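PDB 7AM1: protein SSD1 from Saccharomyces cerevisiae S288C, which binds mRNA untranslated regions and represses translation as a pseudonuclease of the RNase II family, having the family's fold without its enzymatic activity. Local coordinates for residues T790-D795 and S801-I806. Numbering follows the deposited sequence.
Sequences TFIPAD and SYRNSI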
loop_
_atom_site.group_PDB
_atom_site.type_symbol
_atom_site.label_atom_id
_atom_site.label_comp_id
_atom_site.label_asym_id
_atom_site.label_seq_id
_atom_site.Cartn_x
_atom_site.Cartn_y
_atom_site.Cartn_z
ATOM N N THR A 790 25.064 7.102 19.587
ATOM C CA THR A 790 26.169 7.842 18.994
ATOM C C THR A 790 27.208 6.921 18.366
ATOM O O THR A 790 28.256 7.398 17.919
ATOM C CB THR A 790 26.820 8.737 20.053
ATOM O OG1 THR A 790 27.247 7.929 21.156
ATOM C CG2 THR A 790 25.832 9.788 20.558
ATOM N N PHE A 791 26.952 5.617 18.326
ATOM C CA PHE A 791 27.948 4.677 17.832
ATOM C C PHE A 791 28.061 4.758 16.315
ATOM O O PHE A 791 27.053 4.762 15.603
ATOM C CB PHE A 791 27.594 3.254 18.259
ATOM C CG PHE A 791 28.524 2.209 17.715
ATOM C CD1 PHE A 791 29.822 2.102 18.195
ATOM C CD2 PHE A 791 28.098 1.324 16.739
ATOM C CE1 PHE A 791 30.678 1.138 17.704
ATOM C CE2 PHE A 791 28.949 0.358 16.244
ATOM C CZ PHE A 791 30.242 0.264 16.726
ATOM N N ILE A 792 29.292 4.818 15.823
ATOM C CA ILE A 792 29.567 4.814 14.391
ATOM C C ILE A 792 30.326 3.529 14.073
ATOM O O ILE A 792 31.503 3.401 14.443
ATOM C CB ILE A 792 30.365 6.054 13.962
ATOM C CG1 ILE A 792 29.528 7.317 14.179
ATOM C CG2 ILE A 792 30.811 5.923 12.509
ATOM C CD1 ILE A 792 30.339 8.596 14.185
ATOM N N PRO A 793 29.705 2.551 13.413
ATOM C CA PRO A 793 30.436 1.330 13.057
ATOM C C PRO A 793 31.687 1.669 12.260
ATOM O O PRO A 793 31.675 2.550 11.400
ATOM C CB PRO A 793 29.423 0.540 12.217
ATOM C CG PRO A 793 28.111 1.061 12.614
ATOM C CD PRO A 793 28.310 2.510 12.940
ATOM N N ALA A 794 32.766 0.934 12.535
ATOM C CA ALA A 794 34.038 1.219 11.882
ATOM C C ALA A 794 33.915 1.171 10.365
ATOM O O ALA A 794 34.510 1.994 9.659
ATOM C CB ALA A 794 35.104 0.232 12.362
ATOM N N ASP A 795 33.149 0.212 9.841
ATOM C CA ASP A 795 33.047 0.052 8.398
ATOM C C ASP A 795 32.235 1.152 7.728
ATOM O O ASP A 795 32.221 1.213 6.494
ATOM C CB ASP A 795 32.446 -1.317 8.059
ATOM C CG ASP A 795 31.026 -1.479 8.569
ATOM O OD1 ASP A 795 30.137 -0.726 8.127
ATOM O OD2 ASP A 795 30.796 -2.379 9.400
ATOM N N SER A 801 30.596 4.369 2.225
ATOM C CA SER A 801 29.410 4.115 3.027
ATOM C C SER A 801 28.337 5.165 2.762
ATOM O O SER A 801 28.629 6.338 2.507
ATOM C CB SER A 801 29.765 4.110 4.514
ATOM O OG SER A 801 28.616 3.884 5.312
ATOM N N TYR A 802 27.075 4.724 2.834
ATOM C CA TYR A 802 25.944 5.642 2.770
ATOM C C TYR A 802 26.055 6.746 3.813
ATOM O O TYR A 802 25.539 7.852 3.607
ATOM C CB TYR A 802 24.639 4.871 3.000
ATOM C CG TYR A 802 24.461 4.538 4.459
ATOM C CD1 TYR A 802 25.134 3.464 5.026
ATOM C CD2 TYR A 802 23.657 5.317 5.284
ATOM C CE1 TYR A 802 25.007 3.167 6.370
ATOM C CE2 TYR A 802 23.517 5.022 6.631
ATOM C CZ TYR A 802 24.196 3.946 7.166
ATOM O OH TYR A 802 24.067 3.647 8.501
ATOM N N ARG A 803 26.701 6.461 4.947
ATOM C CA ARG A 803 26.807 7.453 6.011
ATOM C C ARG A 803 27.453 8.742 5.527
ATOM O O ARG A 803 27.110 9.828 6.009
ATOM C CB ARG A 803 27.618 6.891 7.178
ATOM C CG ARG A 803 27.444 7.669 8.471
ATOM C CD ARG A 803 28.206 7.030 9.614
ATOM N NE ARG A 803 27.362 6.060 10.297
ATOM C CZ ARG A 803 26.458 6.382 11.217
ATOM N NH1 ARG A 803 26.285 7.650 11.567
ATOM N NH2 ARG A 803 25.725 5.436 11.783
ATOM N N ASN A 804 28.386 8.642 4.579
ATOM C CA ASN A 804 29.101 9.822 4.111
ATOM C C ASN A 804 28.161 10.824 3.456
ATOM O O ASN A 804 28.442 12.027 3.449
ATOM C CB ASN A 804 30.190 9.400 3.125
ATOM C CG ASN A 804 31.376 10.337 3.127
ATOM O OD1 ASN A 804 31.889 10.710 4.184
ATOM N ND2 ASN A 804 31.826 10.723 1.937
ATOM N N SER A 805 27.045 10.352 2.913
ATOM C CA SER A 805 26.056 11.201 2.262
ATOM C C SER A 805 24.924 11.620 3.194
ATOM O O SER A 805 23.990 12.295 2.746
ATOM C CB SER A 805 25.483 10.482 1.037
ATOM O OG SER A 805 24.756 9.332 1.424
ATOM N N ILE A 806 24.984 11.249 4.473
ATOM C CA ILE A 806 23.952 11.665 5.412
ATOM C C ILE A 806 24.110 13.144 5.715
ATOM O O ILE A 806 25.190 13.605 6.107
ATOM C CB ILE A 806 24.034 10.838 6.708
ATOM C CG1 ILE A 806 23.657 9.383 6.442
ATOM C CG2 ILE A 806 23.172 11.466 7.798
ATOM C CD1 ILE A 806 23.846 8.495 7.660
#
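Arg803 reaches across to Ile792 and Pro793, and nearly all of this small contact is van der Waals packing around its long side chain. Ile792 CG2 lies 4.0 Å from Arg803 CD, and the non-polar, branched isoleucine suits the place because CG1 and CG2 can both spread over one guanidinium face; Pro793 brings a compact ring carbon, CD, within 4.1 Å of Arg803 NH2. With CG anti to the backbone N (chi1 -163°) the arginine chain sets out toward 790-795, then bends at chi3 (-90°), turning its flat end against the isoleucine. Arginine fits because its methylenes pack on aliphatic carbon while NE forms a salt bridge with Glu796. Cutting the side chain back to an alanine is likely to leave Glu796 without this positive partner and to uncover Ile792 and Pro793 on the side facing 801-806.

Hydrogen bonds within 801-806 shape that turn. Ser801 has a hydroxyl short enough for OG to accept from Arg803 N at 3.2 Å, and Tyr802 O receives both Ser805 N and Ser805 OG, the hydroxyl at 2.8 Å. Asp795, by contrast, turns its carboxylate to Lys178 and Gln172. The ST turn at Ser801 thus opens a short 3-10 helix, packed by its arginine against the extended residues 791-793 in the DIS3L2-like C-terminal region.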